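Local coordinates for protein halogenase PltM (Pseudomonas fluorescens, PDB 6BZN) that halogenates phenolic substrates, accepting chloride, bromide or iodide, as a flavin-dependent enzyme that binds FAD, at residues A[104-116]-A[242-254]. Residues are numbered along the deposited sequence; the frame is centred on the assembly and turned at random.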
loop_
_atom_site.group_PDB
_atom_site.type_symbol
_atom_site.label_atom_id
_atom_site.label_comp_id
_atom_site.label_asym_id
_atom_site.label_seq_id
_atom_site.Cartn_x
_atom_site.Cartn_y
_atom_site.Cartn_z
ATOM N N CYS A 104 -6.857 -15.489 1.493
ATOM C CA CYS A 104 -6.605 -14.626 0.352
ATOM C C CYS A 104 -7.389 -14.995 -0.887
ATOM O O CYS A 104 -7.918 -16.110 -1.028
ATOM C CB CYS A 104 -5.117 -14.587 -0.000
ATOM S SG CYS A 104 -4.497 -16.108 -0.739
ATOM N N GLY A 105 -7.503 -13.999 -1.749
ATOM C CA GLY A 105 -7.804 -14.193 -3.146
ATOM C C GLY A 105 -6.519 -14.056 -3.952
ATOM O O GLY A 105 -5.420 -13.909 -3.403
ATOM N N ILE A 106 -6.677 -14.052 -5.264
ATOM C CA ILE A 106 -5.549 -13.995 -6.192
ATOM C C ILE A 106 -5.606 -12.739 -7.049
ATOM O O ILE A 106 -6.681 -12.193 -7.297
ATOM C CB ILE A 106 -5.525 -15.268 -7.070
ATOM C CG1 ILE A 106 -4.175 -15.471 -7.716
ATOM C CG2 ILE A 106 -6.629 -15.264 -8.116
ATOM C CD1 ILE A 106 -3.990 -16.876 -8.259
ATOM N N LYS A 107 -4.443 -12.261 -7.470
ATOM C CA LYS A 107 -4.394 -11.231 -8.505
ATOM C C LYS A 107 -3.274 -11.487 -9.487
ATOM O O LYS A 107 -2.137 -11.800 -9.106
ATOM C CB LYS A 107 -4.302 -9.815 -7.926
ATOM C CG LYS A 107 -3.161 -9.605 -6.957
ATOM C CD LYS A 107 -2.928 -8.128 -6.615
ATOM C CE LYS A 107 -2.378 -7.292 -7.765
ATOM N NZ LYS A 107 -0.923 -6.996 -7.686
ATOM N N LEU A 108 -3.612 -11.330 -10.759
ATOM C CA LEU A 108 -2.659 -11.497 -11.842
ATOM C C LEU A 108 -2.245 -10.155 -12.419
ATOM O O LEU A 108 -1.502 -10.115 -13.410
ATOM C CB LEU A 108 -3.274 -12.380 -12.917
ATOM C CG LEU A 108 -3.712 -13.755 -12.415
ATOM C CD1 LEU A 108 -4.434 -14.526 -13.518
ATOM C CD2 LEU A 108 -2.525 -14.538 -11.884
ATOM N N GLY A 109 -2.707 -9.069 -11.792
ATOM C CA GLY A 109 -2.343 -7.718 -12.184
ATOM C C GLY A 109 -3.340 -6.691 -11.682
ATOM O O GLY A 109 -4.306 -7.030 -10.997
ATOM N N PHE A 110 -3.063 -5.435 -12.004
ATOM C CA PHE A 110 -3.997 -4.324 -11.796
ATOM C C PHE A 110 -4.735 -4.104 -13.112
ATOM O O PHE A 110 -4.109 -4.083 -14.167
ATOM C CB PHE A 110 -3.258 -3.027 -11.426
ATOM C CG PHE A 110 -2.788 -2.919 -9.971
ATOM C CD1 PHE A 110 -3.157 -3.828 -8.975
ATOM C CD2 PHE A 110 -2.012 -1.829 -9.589
ATOM C CE1 PHE A 110 -2.731 -3.659 -7.653
ATOM C CE2 PHE A 110 -1.568 -1.671 -8.270
ATOM C CZ PHE A 110 -1.936 -2.582 -7.301
ATOM N N SER A 111 -6.053 -3.949 -13.061
ATOM C CA SER A 111 -6.832 -3.610 -14.239
ATOM C C SER A 111 -7.611 -2.327 -13.975
ATOM O O SER A 111 -7.995 -2.031 -12.831
ATOM C CB SER A 111 -7.778 -4.742 -14.626
ATOM O OG SER A 111 -8.704 -5.008 -13.595
ATOM N N PHE A 112 -7.822 -1.567 -15.046
ATOM C CA PHE A 112 -8.473 -0.267 -14.971
ATOM C C PHE A 112 -9.516 -0.186 -16.065
ATOM O O PHE A 112 -9.179 -0.402 -17.221
ATOM C CB PHE A 112 -7.447 0.861 -15.137
ATOM C CG PHE A 112 -6.345 0.828 -14.112
ATOM C CD1 PHE A 112 -5.221 0.038 -14.305
ATOM C CD2 PHE A 112 -6.455 1.545 -12.931
ATOM C CE1 PHE A 112 -4.218 -0.012 -13.351
ATOM C CE2 PHE A 112 -5.459 1.493 -11.968
ATOM C CZ PHE A 112 -4.333 0.725 -12.178
ATOM N N ALA A 113 -10.769 0.099 -15.705
ATOM C CA ALA A 113 -11.850 0.295 -16.665
ATOM C C ALA A 113 -12.430 1.677 -16.445
ATOM O O ALA A 113 -12.772 2.037 -15.311
ATOM C CB ALA A 113 -12.921 -0.760 -16.476
ATOM N N TRP A 114 -12.514 2.465 -17.520
ATOM C CA TRP A 114 -12.892 3.876 -17.439
ATOM C C TRP A 114 -14.362 4.054 -17.814
ATOM O O TRP A 114 -14.906 3.314 -18.659
ATOM C CB TRP A 114 -11.982 4.714 -18.348
ATOM C CG TRP A 114 -12.254 6.195 -18.354
ATOM C CD1 TRP A 114 -11.733 7.141 -17.510
ATOM C CD2 TRP A 114 -13.113 6.892 -19.248
ATOM N NE1 TRP A 114 -12.218 8.381 -17.827
ATOM C CE2 TRP A 114 -13.059 8.262 -18.898
ATOM C CE3 TRP A 114 -13.913 6.497 -20.327
ATOM C CZ2 TRP A 114 -13.779 9.239 -19.588
ATOM C CZ3 TRP A 114 -14.636 7.472 -21.017
ATOM C CH2 TRP A 114 -14.567 8.825 -20.640
ATOM N N HIS A 115 -15.001 5.024 -17.182
ATOM C CA HIS A 115 -16.432 5.314 -17.362
ATOM C C HIS A 115 -16.670 6.792 -17.350
ATOM O O HIS A 115 -15.838 7.556 -16.859
ATOM C CB HIS A 115 -17.251 4.717 -16.240
ATOM C CG HIS A 115 -16.932 3.292 -15.984
ATOM N ND1 HIS A 115 -17.571 2.262 -16.630
ATOM C CD2 HIS A 115 -15.986 2.725 -15.205
ATOM C CE1 HIS A 115 -17.059 1.114 -16.231
ATOM N NE2 HIS A 115 -16.088 1.372 -15.377
ATOM N N GLN A 116 -17.817 7.199 -17.868
ATOM C CA GLN A 116 -18.234 8.576 -17.765
ATOM C C GLN A 116 -19.729 8.655 -17.627
ATOM O O GLN A 116 -20.460 7.804 -18.144
ATOM C CB GLN A 116 -17.748 9.409 -18.957
ATOM C CG GLN A 116 -18.507 9.216 -20.257
ATOM C CD GLN A 116 -18.217 10.314 -21.268
ATOM O OE1 GLN A 116 -17.898 10.021 -22.396
ATOM N NE2 GLN A 116 -18.299 11.578 -20.847
ATOM N N ILE A 242 -5.587 -11.511 -18.961
ATOM C CA ILE A 242 -5.977 -12.038 -17.650
ATOM C C ILE A 242 -7.442 -11.738 -17.399
ATOM O O ILE A 242 -7.956 -10.720 -17.867
ATOM C CB ILE A 242 -5.121 -11.439 -16.504
ATOM C CG1 ILE A 242 -5.214 -9.902 -16.473
ATOM C CG2 ILE A 242 -3.680 -11.890 -16.656
ATOM C CD1 ILE A 242 -4.562 -9.259 -15.261
ATOM N N GLU A 243 -8.117 -12.628 -16.669
ATOM C CA GLU A 243 -9.466 -12.349 -16.198
ATOM C C GLU A 243 -9.398 -11.159 -15.251
ATOM O O GLU A 243 -8.581 -11.159 -14.315
ATOM C CB GLU A 243 -10.056 -13.518 -15.413
ATOM C CG GLU A 243 -10.315 -14.795 -16.183
ATOM C CD GLU A 243 -10.633 -15.959 -15.260
ATOM O OE1 GLU A 243 -11.401 -15.786 -14.284
ATOM O OE2 GLU A 243 -10.100 -17.053 -15.494
ATOM N N LEU A 244 -10.254 -10.169 -15.463
ATOM C CA LEU A 244 -10.295 -9.021 -14.559
ATOM C C LEU A 244 -10.785 -9.451 -13.167
ATOM O O LEU A 244 -10.408 -8.840 -12.169
ATOM C CB LEU A 244 -11.138 -7.878 -15.098
ATOM C CG LEU A 244 -10.924 -7.278 -16.496
ATOM C CD1 LEU A 244 -11.149 -5.771 -16.460
ATOM C CD2 LEU A 244 -9.587 -7.592 -17.119
ATOM N N PHE A 245 -11.585 -10.522 -13.123
ATOM C CA PHE A 245 -11.971 -11.194 -11.880
ATOM C C PHE A 245 -10.759 -11.600 -11.033
ATOM O O PHE A 245 -10.796 -11.505 -9.806
ATOM C CB PHE A 245 -12.818 -12.437 -12.215
ATOM C CG PHE A 245 -13.388 -13.159 -11.021
ATOM C CD1 PHE A 245 -14.081 -12.470 -10.021
ATOM C CD2 PHE A 245 -13.287 -14.553 -10.923
ATOM C CE1 PHE A 245 -14.622 -13.148 -8.929
ATOM C CE2 PHE A 245 -13.838 -15.236 -9.830
ATOM C CZ PHE A 245 -14.516 -14.526 -8.845
ATOM N N LYS A 246 -9.698 -12.043 -11.708
ATOM C CA LYS A 246 -8.430 -12.409 -11.094
ATOM C C LYS A 246 -7.433 -11.248 -11.152
ATOM O O LYS A 246 -6.261 -11.431 -11.472
ATOM C CB LYS A 246 -7.846 -13.659 -11.783
ATOM C CG LYS A 246 -8.726 -14.901 -11.706
ATOM C CD LYS A 246 -7.980 -16.111 -12.250
ATOM C CE LYS A 246 -8.842 -17.373 -12.308
ATOM N NZ LYS A 246 -9.110 -17.950 -10.963
ATOM N N SER A 247 -7.906 -10.057 -10.807
ATOM C CA SER A 247 -7.098 -8.855 -10.778
ATOM C C SER A 247 -7.651 -7.901 -9.729
ATOM O O SER A 247 -8.794 -8.039 -9.285
ATOM C CB SER A 247 -7.128 -8.168 -12.147
ATOM O OG SER A 247 -8.309 -7.401 -12.325
ATOM N N THR A 248 -6.841 -6.933 -9.347
ATOM C CA THR A 248 -7.336 -5.775 -8.620
ATOM C C THR A 248 -7.941 -4.825 -9.646
ATOM O O THR A 248 -7.222 -4.173 -10.391
ATOM C CB THR A 248 -6.199 -5.073 -7.893
ATOM O OG1 THR A 248 -5.466 -6.048 -7.136
ATOM C CG2 THR A 248 -6.709 -3.951 -6.988
ATOM N N LEU A 249 -9.263 -4.755 -9.664
ATOM C CA LEU A 249 -9.992 -4.019 -10.675
ATOM C C LEU A 249 -10.325 -2.632 -10.147
ATOM O O LEU A 249 -10.890 -2.500 -9.048
ATOM C CB LEU A 249 -11.248 -4.798 -11.052
ATOM C CG LEU A 249 -12.362 -4.130 -11.842
ATOM C CD1 LEU A 249 -11.846 -3.548 -13.146
ATOM C CD2 LEU A 249 -13.454 -5.164 -12.088
ATOM N N HIS A 250 -9.968 -1.622 -10.940
ATOM C CA HIS A 250 -10.182 -0.220 -10.629
ATOM C C HIS A 250 -11.148 0.337 -11.666
ATOM O O HIS A 250 -10.796 0.421 -12.848
ATOM C CB HIS A 250 -8.864 0.557 -10.757
ATOM C CG HIS A 250 -7.740 0.034 -9.914
ATOM N ND1 HIS A 250 -7.099 -1.156 -10.174
ATOM C CD2 HIS A 250 -7.095 0.581 -8.855
ATOM C CE1 HIS A 250 -6.135 -1.342 -9.286
ATOM N NE2 HIS A 250 -6.115 -0.302 -8.472
ATOM N N HIS A 251 -12.359 0.690 -11.245
ATOM C CA HIS A 251 -13.295 1.400 -12.107
ATOM C C HIS A 251 -13.056 2.872 -11.869
ATOM O O HIS A 251 -13.240 3.345 -10.743
ATOM C CB HIS A 251 -14.724 1.055 -11.742
ATOM C CG HIS A 251 -15.122 -0.315 -12.153
ATOM N ND1 HIS A 251 -15.187 -0.704 -13.470
ATOM C CD2 HIS A 251 -15.490 -1.391 -11.425
ATOM C CE1 HIS A 251 -15.574 -1.962 -13.540
ATOM N NE2 HIS A 251 -15.772 -2.393 -12.311
ATOM N N ILE A 252 -12.614 3.584 -12.903
ATOM C CA ILE A 252 -12.175 4.967 -12.754
ATOM C C ILE A 252 -13.109 5.890 -13.534
ATOM O O ILE A 252 -13.693 5.500 -14.561
ATOM C CB ILE A 252 -10.691 5.153 -13.156
ATOM C CG1 ILE A 252 -10.437 4.706 -14.612
ATOM C CG2 ILE A 252 -9.803 4.344 -12.220
ATOM C CD1 ILE A 252 -9.088 5.110 -15.180
ATOM N N PHE A 253 -13.274 7.103 -13.024
ATOM C CA PHE A 253 -14.146 8.090 -13.636
ATOM C C PHE A 253 -13.696 9.443 -13.126
ATOM O O PHE A 253 -12.858 9.521 -12.232
ATOM C CB PHE A 253 -15.616 7.789 -13.296
ATOM C CG PHE A 253 -15.823 7.356 -11.879
ATOM C CD1 PHE A 253 -15.995 8.300 -10.882
ATOM C CD2 PHE A 253 -15.811 6.006 -11.533
ATOM C CE1 PHE A 253 -16.171 7.912 -9.563
ATOM C CE2 PHE A 253 -15.963 5.612 -10.221
ATOM C CZ PHE A 253 -16.137 6.567 -9.236
ATOM N N GLU A 254 -14.235 10.520 -13.692
ATOM C CA GLU A 254 -13.657 11.847 -13.468
ATOM C C GLU A 254 -13.435 12.235 -11.989
ATOM O O GLU A 254 -12.405 12.797 -11.664
ATOM C CB GLU A 254 -14.494 12.934 -14.155
ATOM C CG GLU A 254 -13.762 14.274 -14.172
ATOM C CD GLU A 254 -14.603 15.421 -14.663
ATOM O OE1 GLU A 254 -14.308 16.559 -14.225
ATOM O OE2 GLU A 254 -15.537 15.190 -15.477
HETATM O O HOH W 1 -15.547 10.235 -16.212
#
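Phe110, Phe112 and His250 form an aromatic cluster on one face of a parallel strand pair, 109-114 beside 248-253, in the mixed sheet of this flavin-dependent halogenase. The imidazole of His250 lies against Phe112 in an offset stack, planes 23° apart, with His250 CG 3.4 Å from Phe112 CE2. Its CE1 edge points over the face of Phe110, a T-shaped pair with planes at 66°. The turn of the His250 ring is set at least partly by an edge-on bond: His250 ND1 donates to Ser111 O at 2.9 Å. With CG beside the backbone N (chi1 -56°), ring and N can meet the same carbonyl, and His250 N donates to Ser111 O at 2.8 Å from the opposite face of the carbonyl plane. A leucine at His250 would probably leave Ser111 O with one donor fewer and the Phe112 face without its flat partner. Phe110 also runs alongside Thr248; Phe110 lies near Ser351 and Thr248 near Ala65, residues that bind FAD in another structure of this protein, though none is bound here. Thr248 OG1 is held by His137. On the other face, Ser111 OG donates to Ser247 OG at 2.7 Å, and Ser247 OG in turn donates to Leu244 O, within the loop leading into strand 248-253. Farther along, His251, bonded to His308, meets His115, bonded to Ser121, obliquely through His115 NE2 and His251 ND1, 3.0 Å apart.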